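Local coordinates for protein transcriptional regulator, LRP/AsnC family (Neisseria meningitidis, PDB 2P5V) that regulates transcription as a global regulator of the Lrp/AsnC family, probably by binding specific DNA sequences through a winged helix-turn-helix domain, at the interface of chains A and B and the interface of chains A and C. Sequence-based numbering; all coordinates share one arbitrary frame. Chains: chain A/B/C, Transcriptional regulator, LRP/AsnC family.

Contact 1: the interface of chains A and B. Residues chain A 71, 73, 113, 144, 149-150; chain B 102, 104, 111, 113.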
loop_
_atom_site.group_PDB
_atom_site.type_symbol
_atom_site.label_atom_id
_atom_site.label_comp_id
_atom_site.label_asym_id
_atom_site.label_seq_id
_atom_site.Cartn_x
_atom_site.Cartn_y
_atom_site.Cartn_z
ATOM N N GLN A 71 -14.847 -1.256 19.997
ATOM C CA GLN A 71 -13.688 -0.391 20.122
ATOM C C GLN A 71 -12.992 -0.239 18.756
ATOM O O GLN A 71 -12.640 -1.215 18.096
ATOM C CB GLN A 71 -12.726 -0.927 21.187
ATOM C CG GLN A 71 -11.633 0.059 21.563
ATOM C CD GLN A 71 -10.644 -0.483 22.596
ATOM O OE1 GLN A 71 -10.813 -1.573 23.144
ATOM N NE2 GLN A 71 -9.609 0.290 22.865
ATOM N N PHE A 73 -10.097 1.818 16.199
ATOM C CA PHE A 73 -8.923 2.617 15.928
ATOM C C PHE A 73 -9.172 3.273 14.584
ATOM O O PHE A 73 -9.360 2.595 13.581
ATOM C CB PHE A 73 -7.679 1.737 15.943
ATOM C CG PHE A 73 -7.269 1.331 17.331
ATOM C CD1 PHE A 73 -6.413 2.133 18.073
ATOM C CD2 PHE A 73 -7.778 0.179 17.914
ATOM C CE1 PHE A 73 -6.046 1.781 19.378
ATOM C CE2 PHE A 73 -7.416 -0.184 19.214
ATOM C CZ PHE A 73 -6.547 0.627 19.945
ATOM N N GLN A 113 -8.803 6.634 19.125
ATOM C CA GLN A 113 -9.285 5.458 19.822
ATOM C C GLN A 113 -10.643 5.831 20.378
ATOM O O GLN A 113 -10.769 6.804 21.124
ATOM C CB GLN A 113 -8.320 5.033 20.931
ATOM C CG GLN A 113 -8.707 3.718 21.596
ATOM C CD GLN A 113 -7.595 3.124 22.478
ATOM O OE1 GLN A 113 -6.400 3.281 22.202
ATOM N NE2 GLN A 113 -7.999 2.425 23.536
ATOM N N VAL A 144 -11.165 -3.784 17.464
ATOM C CA VAL A 144 -10.613 -4.767 18.389
ATOM C C VAL A 144 -11.354 -6.116 18.315
ATOM O O VAL A 144 -12.556 -6.202 18.577
ATOM C CB VAL A 144 -10.632 -4.230 19.846
ATOM C CG1 VAL A 144 -10.276 -5.334 20.859
ATOM C CG2 VAL A 144 -9.683 -3.051 19.981
ATOM N N LYS A 149 -3.795 -7.009 26.388
ATOM C CA LYS A 149 -3.275 -6.286 27.552
ATOM C C LYS A 149 -3.833 -4.883 27.514
ATOM O O LYS A 149 -3.986 -4.329 26.443
ATOM C CB LYS A 149 -1.755 -6.256 27.471
ATOM C CG LYS A 149 -1.047 -5.762 28.706
ATOM C CD LYS A 149 0.465 -5.774 28.484
ATOM C CE LYS A 149 1.237 -5.478 29.770
ATOM N NZ LYS A 149 2.702 -5.379 29.523
ATOM N N HIS A 150 -4.174 -4.319 28.671
ATOM C CA HIS A 150 -4.572 -2.917 28.736
ATOM C C HIS A 150 -4.378 -2.426 30.152
ATOM O O HIS A 150 -5.163 -2.746 31.036
ATOM C CB HIS A 150 -6.022 -2.737 28.288
ATOM C CG HIS A 150 -6.518 -1.327 28.387
ATOM N ND1 HIS A 150 -5.770 -0.242 27.987
ATOM C CD2 HIS A 150 -7.699 -0.831 28.817
ATOM C CE1 HIS A 150 -6.458 0.865 28.193
ATOM N NE2 HIS A 150 -7.638 0.535 28.685
ATOM N N PHE B 102 -3.771 -5.084 21.284
ATOM C CA PHE B 102 -5.058 -5.480 20.749
ATOM C C PHE B 102 -4.863 -6.194 19.424
ATOM O O PHE B 102 -4.158 -5.706 18.556
ATOM C CB PHE B 102 -5.960 -4.271 20.499
ATOM C CG PHE B 102 -6.212 -3.429 21.717
ATOM C CD1 PHE B 102 -7.238 -3.743 22.598
ATOM C CD2 PHE B 102 -5.452 -2.306 21.966
ATOM C CE1 PHE B 102 -7.482 -2.959 23.720
ATOM C CE2 PHE B 102 -5.691 -1.518 23.089
ATOM C CZ PHE B 102 -6.709 -1.842 23.959
ATOM N N LEU B 104 -6.399 -6.817 16.044
ATOM C CA LEU B 104 -7.288 -5.946 15.245
ATOM C C LEU B 104 -7.776 -6.637 13.976
ATOM O O LEU B 104 -7.199 -7.638 13.541
ATOM C CB LEU B 104 -6.590 -4.616 14.860
ATOM C CG LEU B 104 -6.164 -3.668 15.988
ATOM C CD1 LEU B 104 -5.592 -2.390 15.438
ATOM C CD2 LEU B 104 -7.304 -3.355 16.929
ATOM N N LEU B 111 -1.900 -4.399 17.491
ATOM C CA LEU B 111 -1.450 -3.042 17.749
ATOM C C LEU B 111 -0.984 -2.929 19.194
ATOM O O LEU B 111 -1.745 -3.224 20.128
ATOM C CB LEU B 111 -2.560 -2.033 17.451
ATOM C CG LEU B 111 -2.166 -0.558 17.606
ATOM C CD1 LEU B 111 -1.072 -0.179 16.594
ATOM C CD2 LEU B 111 -3.408 0.353 17.486
ATOM N N GLN B 113 0.791 -0.390 22.171
ATOM C CA GLN B 113 1.061 0.962 22.616
ATOM C C GLN B 113 2.062 0.860 23.736
ATOM O O GLN B 113 1.773 0.205 24.740
ATOM C CB GLN B 113 -0.208 1.630 23.117
ATOM C CG GLN B 113 -1.128 2.007 22.011
ATOM C CD GLN B 113 -2.423 2.604 22.518
ATOM O OE1 GLN B 113 -3.481 1.962 22.459
ATOM N NE2 GLN B 113 -2.350 3.839 23.028
HETATM O O HOH W 1 -5.540 1.886 24.892
#
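A:Phe73 and B:Leu111 meet tip to tip at the apolar centre where the sheets of two Lrp/AsnC ligand-binding domains pack together. B:Leu111 CD2 sits over one face of the A:Phe73 ring, 3.7 Å from its centroid and displaced toward the rim, in a CH-pi contact. With CG anti to the backbone N (chi1 -176°), the B:Leu111 side chain reaches toward the ring, and CD2 is the branch that meets it. B:Leu104 comes in about perpendicular to A:Phe73, its CD2 lying 3.7 Å from A:Phe73 CD2. The B:Phe102 side chain also crosses A:Phe73 at about a right angle. It presents CE2 at the edge of the A:Phe73 ring, and B:Phe102 CD2 is 3.7 Å from A:Phe73 CZ. On its other flank, B:Phe102 CD1 packs against both methyls of A:Val144, with CG2 at 3.6 Å. A:Val144 also pairs with B:Leu104 in an antiparallel beta bridge. Farther out, the extended chain of A:Gln71 brings its amide to B:Phe102, with OE1 3.7 Å from CE1 and the two planes 79° apart. At the polar rim the A:Gln113 and B:Gln113 amides are turned 80° against each other. Water 1 bridges them, 2.9 Å from A:Gln113 NE2 and 3.2 Å from B:Gln113 OE1.

Contact 2: the interface of chains A and C. Residues chain A 131, 137-139; chain C 80, 85, 106-107, 109.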
loop_
_atom_site.group_PDB
_atom_site.type_symbol
_atom_site.label_atom_id
_atom_site.label_comp_id
_atom_site.label_asym_id
_atom_site.label_seq_id
_atom_site.Cartn_x
_atom_site.Cartn_y
_atom_site.Cartn_z
ATOM N N LEU A 131 -16.498 12.148 8.987
ATOM C CA LEU A 131 -16.256 12.396 7.565
ATOM C C LEU A 131 -16.875 13.701 7.052
ATOM O O LEU A 131 -16.434 14.228 6.030
ATOM C CB LEU A 131 -16.739 11.215 6.715
ATOM C CG LEU A 131 -16.049 9.875 7.031
ATOM C CD1 LEU A 131 -16.673 8.756 6.210
ATOM C CD2 LEU A 131 -14.534 9.955 6.798
ATOM N N GLN A 137 -10.148 14.842 5.496
ATOM C CA GLN A 137 -10.027 14.399 4.113
ATOM C C GLN A 137 -10.545 12.966 3.995
ATOM O O GLN A 137 -11.332 12.657 3.124
ATOM C CB GLN A 137 -8.564 14.482 3.681
ATOM C CG GLN A 137 -8.268 14.168 2.227
ATOM C CD GLN A 137 -6.764 14.120 1.961
ATOM O OE1 GLN A 137 -6.051 15.116 2.148
ATOM N NE2 GLN A 137 -6.272 12.956 1.532
ATOM N N ASP A 138 -10.100 12.082 4.874
ATOM C CA ASP A 138 -10.607 10.715 4.872
ATOM C C ASP A 138 -10.360 10.019 6.194
ATOM O O ASP A 138 -9.573 10.479 7.022
ATOM C CB ASP A 138 -9.968 9.898 3.743
ATOM C CG ASP A 138 -10.757 8.619 3.417
ATOM O OD1 ASP A 138 -11.965 8.529 3.775
ATOM O OD2 ASP A 138 -10.157 7.694 2.818
ATOM N N ALA A 139 -11.058 8.906 6.383
ATOM C CA ALA A 139 -10.861 8.055 7.535
ATOM C C ALA A 139 -10.937 6.596 7.114
ATOM O O ALA A 139 -11.692 6.235 6.205
ATOM C CB ALA A 139 -11.917 8.364 8.598
ATOM N N LYS C 80 -14.144 14.434 -2.068
ATOM C CA LYS C 80 -14.362 15.051 -0.767
ATOM C C LYS C 80 -14.987 16.418 -0.971
ATOM O O LYS C 80 -14.357 17.448 -0.745
ATOM C CB LYS C 80 -13.045 15.152 0.013
ATOM C CG LYS C 80 -12.703 13.885 0.797
ATOM C CD LYS C 80 -12.522 12.651 -0.099
ATOM C CE LYS C 80 -13.218 11.397 0.435
ATOM N NZ LYS C 80 -12.263 10.297 0.753
ATOM N N ARG C 85 -21.347 12.291 -2.191
ATOM C CA ARG C 85 -21.768 10.970 -1.700
ATOM C C ARG C 85 -23.211 10.650 -2.049
ATOM O O ARG C 85 -23.535 9.518 -2.418
ATOM C CB ARG C 85 -21.601 10.876 -0.177
ATOM C CG ARG C 85 -20.177 10.605 0.264
ATOM C CD ARG C 85 -20.087 10.311 1.759
ATOM N NE ARG C 85 -18.751 9.812 2.074
ATOM C CZ ARG C 85 -18.408 8.530 2.204
ATOM N NH1 ARG C 85 -19.306 7.564 2.101
ATOM N NH2 ARG C 85 -17.144 8.220 2.470
ATOM N N GLY C 106 -13.044 0.693 5.691
ATOM C CA GLY C 106 -11.620 0.749 5.377
ATOM C C GLY C 106 -11.241 1.865 4.410
ATOM O O GLY C 106 -11.900 2.917 4.327
ATOM N N GLU C 107 -10.168 1.634 3.666
ATOM C CA GLU C 107 -9.668 2.640 2.732
ATOM C C GLU C 107 -10.572 2.771 1.515
ATOM O O GLU C 107 -10.584 3.807 0.862
ATOM C CB GLU C 107 -8.229 2.324 2.309
ATOM C CG GLU C 107 -8.077 1.162 1.342
ATOM C CD GLU C 107 -6.613 0.795 1.087
ATOM O OE1 GLU C 107 -5.721 1.639 1.340
ATOM O OE2 GLU C 107 -6.358 -0.341 0.622
ATOM N N ASP C 109 -13.914 3.545 -0.044
ATOM C CA ASP C 109 -15.100 4.308 0.344
ATOM C C ASP C 109 -16.371 3.549 0.016
ATOM O O ASP C 109 -17.269 3.452 0.843
ATOM C CB ASP C 109 -15.159 5.668 -0.366
ATOM C CG ASP C 109 -13.956 6.553 -0.069
ATOM O OD1 ASP C 109 -13.290 6.351 0.964
ATOM O OD2 ASP C 109 -13.682 7.466 -0.878
HETATM O O HOH W 2 -11.386 5.496 3.890
#
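C:Lys80 reaches across to A:Asp138 between the ligand-binding domains of two Lrp/AsnC subunits. The contact lies within the deposited octamer; many family members form such assemblies, so it may be biological. The charged contacts centre on C:Lys80 NZ, which makes a long salt bridge to A:Asp138 OD1 at 3.5 Å. C:Lys80 NZ also pairs with C:Asp109 OD2 of its own chain, at 3.6 Å. The lysine amine thus lies between two acids from different chains and probably offsets their mutual repulsion. The two carboxylate planes are turned 88° against each other, with C:Asp109 OD1 3.8 Å from A:Asp138 OD1. C:Asp109 and C:Glu107 take part in calcium binding; A:Asp138 is a calcium-binding position too, but carries no metal in this model. The guanidinium of C:Arg85 adds further positive charge, its NH2 5.3 Å from A:Asp138 OD1 and not in contact. Among van der Waals contacts, the bent chain of C:Lys80 curls around the backbone carbonyl of A:Gln137, with CD 3.4 Å from A:Gln137 O. C:Arg85 runs extended from CG to NE and crosses A:Leu131 at about a right angle. C:Arg85 NH2 lies 3.8 Å from A:Leu131 CD1. Water 2 lies 2.7 Å from C:Gly106 O, while its approach to A:Ala139 O is doubtfully short.

Contact 3: the interface of chains A and B. Residues chain A 16, 20, 53-54, 154, 156; chain B 59-62, 66.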
loop_
_atom_site.group_PDB
_atom_site.type_symbol
_atom_site.label_atom_id
_atom_site.label_comp_id
_atom_site.label_asym_id
_atom_site.label_seq_id
_atom_site.Cartn_x
_atom_site.Cartn_y
_atom_site.Cartn_z
ATOM N N LEU A 16 4.377 5.883 43.497
ATOM C CA LEU A 16 3.775 5.972 42.168
ATOM C C LEU A 16 3.343 4.605 41.667
ATOM O O LEU A 16 2.293 4.486 41.039
ATOM C CB LEU A 16 4.757 6.615 41.177
ATOM C CG LEU A 16 5.133 8.090 41.442
ATOM C CD1 LEU A 16 6.322 8.530 40.566
ATOM C CD2 LEU A 16 3.953 9.025 41.227
ATOM N N GLN A 20 -0.543 3.890 40.950
ATOM C CA GLN A 20 -0.898 3.493 39.583
ATOM C C GLN A 20 -1.758 2.227 39.552
ATOM O O GLN A 20 -2.590 2.060 38.669
ATOM C CB GLN A 20 0.344 3.253 38.729
ATOM C CG GLN A 20 0.931 4.529 38.136
ATOM C CD GLN A 20 1.906 4.223 37.037
ATOM O OE1 GLN A 20 1.834 4.799 35.948
ATOM N NE2 GLN A 20 2.815 3.281 37.299
ATOM N N ILE A 53 3.250 15.131 38.104
ATOM C CA ILE A 53 3.674 13.738 37.901
ATOM C C ILE A 53 2.450 12.833 37.970
ATOM O O ILE A 53 2.218 12.024 37.066
ATOM C CB ILE A 53 4.738 13.282 38.934
ATOM C CG1 ILE A 53 6.006 14.134 38.804
ATOM C CG2 ILE A 53 5.081 11.807 38.736
ATOM C CD1 ILE A 53 7.176 13.690 39.694
ATOM N N VAL A 54 1.685 12.963 39.054
ATOM C CA VAL A 54 0.314 12.451 39.112
ATOM C C VAL A 54 -0.601 13.498 38.452
ATOM O O VAL A 54 -0.789 14.591 38.980
ATOM C CB VAL A 54 -0.166 12.253 40.544
ATOM C CG1 VAL A 54 -1.611 11.733 40.534
ATOM C CG2 VAL A 54 0.767 11.312 41.299
ATOM N N LEU A 154 2.404 3.230 33.755
ATOM C CA LEU A 154 3.637 3.440 33.021
ATOM C C LEU A 154 4.748 2.627 33.680
ATOM O O LEU A 154 4.721 2.384 34.896
ATOM C CB LEU A 154 4.007 4.921 32.987
ATOM C CG LEU A 154 2.975 5.856 32.337
ATOM C CD1 LEU A 154 3.269 7.334 32.637
ATOM C CD2 LEU A 154 2.914 5.590 30.845
ATOM N N LEU A 156 8.236 2.268 35.391
ATOM C CA LEU A 156 9.033 3.223 36.169
ATOM C C LEU A 156 10.408 2.694 36.543
ATOM O O LEU A 156 11.170 3.376 37.217
ATOM C CB LEU A 156 8.273 3.634 37.436
ATOM C CG LEU A 156 6.941 4.346 37.167
ATOM C CD1 LEU A 156 6.253 4.704 38.470
ATOM C CD2 LEU A 156 7.156 5.578 36.321
ATOM N N ALA B 59 -4.026 5.872 39.748
ATOM C CA ALA B 59 -3.309 7.126 39.533
ATOM C C ALA B 59 -2.758 7.119 38.098
ATOM O O ALA B 59 -2.158 6.135 37.661
ATOM C CB ALA B 59 -2.179 7.274 40.543
ATOM N N LEU B 60 -3.004 8.193 37.355
ATOM C CA LEU B 60 -2.494 8.324 35.985
ATOM C C LEU B 60 -1.340 9.309 36.015
ATOM O O LEU B 60 -1.443 10.386 36.601
ATOM C CB LEU B 60 -3.595 8.798 35.029
ATOM C CG LEU B 60 -4.884 7.951 34.967
ATOM C CD1 LEU B 60 -5.885 8.552 33.965
ATOM C CD2 LEU B 60 -4.575 6.509 34.580
ATOM N N LEU B 61 -0.221 8.922 35.421
ATOM C CA LEU B 61 0.965 9.746 35.447
ATOM C C LEU B 61 1.237 10.427 34.127
ATOM O O LEU B 61 0.827 9.942 33.075
ATOM C CB LEU B 61 2.187 8.913 35.835
ATOM C CG LEU B 61 2.088 8.073 37.107
ATOM C CD1 LEU B 61 3.455 7.535 37.422
ATOM C CD2 LEU B 61 1.510 8.851 38.300
ATOM N N SER B 62 1.959 11.544 34.187
ATOM C CA SER B 62 2.526 12.156 32.982
ATOM C C SER B 62 3.764 11.364 32.520
ATOM O O SER B 62 4.734 11.225 33.269
ATOM C CB SER B 62 2.896 13.617 33.235
ATOM O OG SER B 62 3.550 14.184 32.111
ATOM N N VAL B 66 8.099 11.388 33.958
ATOM C CA VAL B 66 8.855 10.217 34.378
ATOM C C VAL B 66 9.823 9.770 33.279
ATOM O O VAL B 66 10.243 8.615 33.236
ATOM C CB VAL B 66 7.912 9.055 34.821
ATOM C CG1 VAL B 66 7.202 9.431 36.120
ATOM C CG2 VAL B 66 6.909 8.677 33.706
HETATM O O HOH W 3 -2.081 3.437 36.316
HETATM O O HOH W 4 -0.045 6.298 34.592
#
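B:Leu61 pushes its side chain between helix 10-21 of chain A, in the winged helix-turn-helix domain, and the C-terminal segment of the same chain. Its CG is anti to its own carbonyl carbon (chi1 -52°), and the two methyls have different nearest neighbours. B:Leu61 CD1 touches the amide of A:Gln20, 3.7 Å from A:Gln20 CD, where the two side chains cross at about a right angle. B:Leu61 CD2 meets A:Leu16 CD2 at 3.8 Å. A:Leu154 slides past B:Leu61 in the opposite direction, laying CD1 3.7 Å from B:Leu61 CB. Farther along, A:Leu156 CD2 packs against B:Val66 CG1. The backbones join as well. A:Val54 and B:Leu61 form an antiparallel beta bridge between the two 54-61 strands, and B:Ser62 N donates to A:Ile53 O at 2.9 Å. Two waters extend the link. Water 3 joins A:Gln20 O to B:Ala59 O. Water 4 joins A:Gln20 OE1 to B:Leu61 N, 2.8 Å from each. In the second shell, the backbone of A:Leu154 fixes the rotation of the A:Gln20 amide. A:Leu154 N donates to A:Gln20 OE1 at 2.8 Å, tilted 34° from the carbonyl plane. In return, A:Gln20 NE2 gives a nearly straight bond (173° at H) to a lone pair of A:Leu154 O.

Contact 4: the interface of chains A and B. Residues chain A 61-63, 66, 68, 99, 115; chain B 154-156, 158.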
loop_
_atom_site.group_PDB
_atom_site.type_symbol
_atom_site.label_atom_id
_atom_site.label_comp_id
_atom_site.label_asym_id
_atom_site.label_seq_id
_atom_site.Cartn_x
_atom_site.Cartn_y
_atom_site.Cartn_z
ATOM N N LEU A 61 -13.442 1.852 33.914
ATOM C CA LEU A 61 -14.640 1.046 33.753
ATOM C C LEU A 61 -14.448 -0.051 32.736
ATOM O O LEU A 61 -13.582 0.031 31.863
ATOM C CB LEU A 61 -15.851 1.915 33.364
ATOM C CG LEU A 61 -16.127 3.166 34.216
ATOM C CD1 LEU A 61 -17.525 3.652 33.910
ATOM C CD2 LEU A 61 -15.939 2.937 35.719
ATOM N N SER A 62 -15.267 -1.087 32.863
ATOM C CA SER A 62 -15.339 -2.142 31.856
ATOM C C SER A 62 -16.258 -1.670 30.714
ATOM O O SER A 62 -17.416 -1.325 30.948
ATOM C CB SER A 62 -15.878 -3.438 32.466
ATOM O OG SER A 62 -16.264 -4.350 31.453
ATOM N N PRO A 63 -15.737 -1.627 29.479
ATOM C CA PRO A 63 -16.574 -1.176 28.352
ATOM C C PRO A 63 -17.814 -2.038 28.126
ATOM O O PRO A 63 -18.904 -1.521 27.842
ATOM C CB PRO A 63 -15.638 -1.308 27.148
ATOM C CG PRO A 63 -14.257 -1.315 27.722
ATOM C CD PRO A 63 -14.362 -1.945 29.056
ATOM N N VAL A 66 -20.879 -1.526 30.277
ATOM C CA VAL A 66 -21.703 -0.354 29.967
ATOM C C VAL A 66 -22.078 -0.332 28.494
ATOM O O VAL A 66 -22.262 0.733 27.909
ATOM C CB VAL A 66 -21.013 0.980 30.363
ATOM C CG1 VAL A 66 -20.929 1.094 31.878
ATOM C CG2 VAL A 66 -19.634 1.110 29.714
ATOM N N LEU A 68 -20.549 -0.923 25.690
ATOM C CA LEU A 68 -19.627 -0.431 24.668
ATOM C C LEU A 68 -18.844 -1.621 24.145
ATOM O O LEU A 68 -17.718 -1.878 24.561
ATOM C CB LEU A 68 -18.713 0.656 25.229
ATOM C CG LEU A 68 -19.442 1.930 25.687
ATOM C CD1 LEU A 68 -18.532 2.774 26.545
ATOM C CD2 LEU A 68 -19.947 2.727 24.482
ATOM N N LEU A 99 -11.700 8.715 22.963
ATOM C CA LEU A 99 -10.923 8.778 24.199
ATOM C C LEU A 99 -9.540 9.362 23.977
ATOM O O LEU A 99 -9.048 10.130 24.802
ATOM C CB LEU A 99 -10.776 7.383 24.823
ATOM C CG LEU A 99 -11.832 7.039 25.878
ATOM C CD1 LEU A 99 -13.232 7.139 25.291
ATOM C CD2 LEU A 99 -11.544 5.639 26.455
ATOM N N PHE A 115 -14.899 4.396 21.441
ATOM C CA PHE A 115 -15.810 3.332 21.860
ATOM C C PHE A 115 -17.228 3.610 21.409
ATOM O O PHE A 115 -17.705 4.749 21.463
ATOM C CB PHE A 115 -15.820 3.190 23.374
ATOM C CG PHE A 115 -14.659 2.420 23.916
ATOM C CD1 PHE A 115 -14.772 1.063 24.189
ATOM C CD2 PHE A 115 -13.450 3.053 24.158
ATOM C CE1 PHE A 115 -13.699 0.348 24.704
ATOM C CE2 PHE A 115 -12.378 2.347 24.683
ATOM C CZ PHE A 115 -12.502 0.992 24.951
ATOM N N LEU B 154 -14.891 6.570 29.685
ATOM C CA LEU B 154 -15.787 6.039 28.670
ATOM C C LEU B 154 -17.025 6.928 28.581
ATOM O O LEU B 154 -17.473 7.467 29.599
ATOM C CB LEU B 154 -16.213 4.627 29.044
ATOM C CG LEU B 154 -15.115 3.569 29.100
ATOM C CD1 LEU B 154 -15.728 2.243 29.464
ATOM C CD2 LEU B 154 -14.413 3.489 27.757
ATOM N N PRO B 155 -17.584 7.097 27.369
ATOM C CA PRO B 155 -18.860 7.808 27.265
ATOM C C PRO B 155 -19.986 6.976 27.889
ATOM O O PRO B 155 -20.022 5.771 27.670
ATOM C CB PRO B 155 -19.067 7.915 25.755
ATOM C CG PRO B 155 -18.338 6.737 25.211
ATOM C CD PRO B 155 -17.117 6.625 26.054
ATOM N N LEU B 156 -20.874 7.597 28.665
ATOM C CA LEU B 156 -21.905 6.849 29.403
ATOM C C LEU B 156 -23.345 7.247 29.089
ATOM O O LEU B 156 -24.270 6.492 29.398
ATOM C CB LEU B 156 -21.676 6.971 30.925
ATOM C CG LEU B 156 -20.323 6.435 31.433
ATOM C CD1 LEU B 156 -20.202 6.584 32.937
ATOM C CD2 LEU B 156 -20.086 4.984 31.041
ATOM N N HIS B 158 -25.282 7.297 26.608
ATOM C CA HIS B 158 -26.081 6.340 25.838
ATOM C C HIS B 158 -26.934 5.467 26.770
ATOM O O HIS B 158 -27.978 4.978 26.379
ATOM C CB HIS B 158 -25.178 5.482 24.940
ATOM C CG HIS B 158 -24.251 4.578 25.696
ATOM N ND1 HIS B 158 -23.037 5.000 26.194
ATOM C CD2 HIS B 158 -24.369 3.277 26.047
ATOM C CE1 HIS B 158 -22.448 3.996 26.818
ATOM N NE2 HIS B 158 -23.236 2.941 26.745
#
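The C-terminal segment of chain B, running into the 3-10 helix 157-159, lies against chain A in this Lrp/AsnC dimer: the end of strand 54-61, the 3-10 helix 64-66, the loop to strand 70-78, and strands 98-104 and 110-116. B:Leu154 has the largest surface hidden by the partner here (104 Å²). Its CD2 methyl rests over one face of the A:Phe115 ring in a CH-pi contact, 3.9 Å from the centroid and shifted toward the rim. B:Leu154 CD2 also meets A:Leu99 CD2 at 3.8 Å. The other branch, B:Leu154 CD1, touches A:Pro63 CA at 3.7 Å. A:Leu68 slides past B:Leu154 in the opposite direction, with its CD1 3.9 Å from B:Leu154 CB. That CD1 also packs on the backbone carbonyl of B:Pro155. The other branch of A:Leu68, CD2, reaches the imidazole of B:His158. B:Leu156 CD2 adds a looser contact with A:Leu61 CD1. The polar link comes from B:His158, whose NE2 donates to the backbone A:Val66 O at 2.7 Å. The oxygen lies in the ring plane, and the donor nitrogen nearly along the C=O axis (167° at the oxygen, 163° at H). B:His158 has CG between the backbone N and the carbonyl carbon (chi1 66°), which carries the ring to A:Val66. B:Leu156 O lies over one ring face. The site holds this C-terminal segment against strand 54-61 and the turn after it, and may help couple the two chains.

Contacts 1, 3 and 4 belong to one two-fold dimer interface between chains A and B. Contact 1 lies about 15 Å from contact 4 and 21 Å from contact 3, measured between C-alpha centres; contacts 3 and 4 are 23 Å apart. Contacts 3 and 4 are partly twins: residues 61, 62, 66, 154 and 156 serve in both with the chains exchanged. Strands 98-104 and 110-116 supply residues to both contacts 1 and 4. Contact 2 joins chain C, about 22 Å from contact 1 and 37 Å from contact 3. Strand 136-144 thus serves both the dimer (contact 1) and the deposited octamer (contact 2).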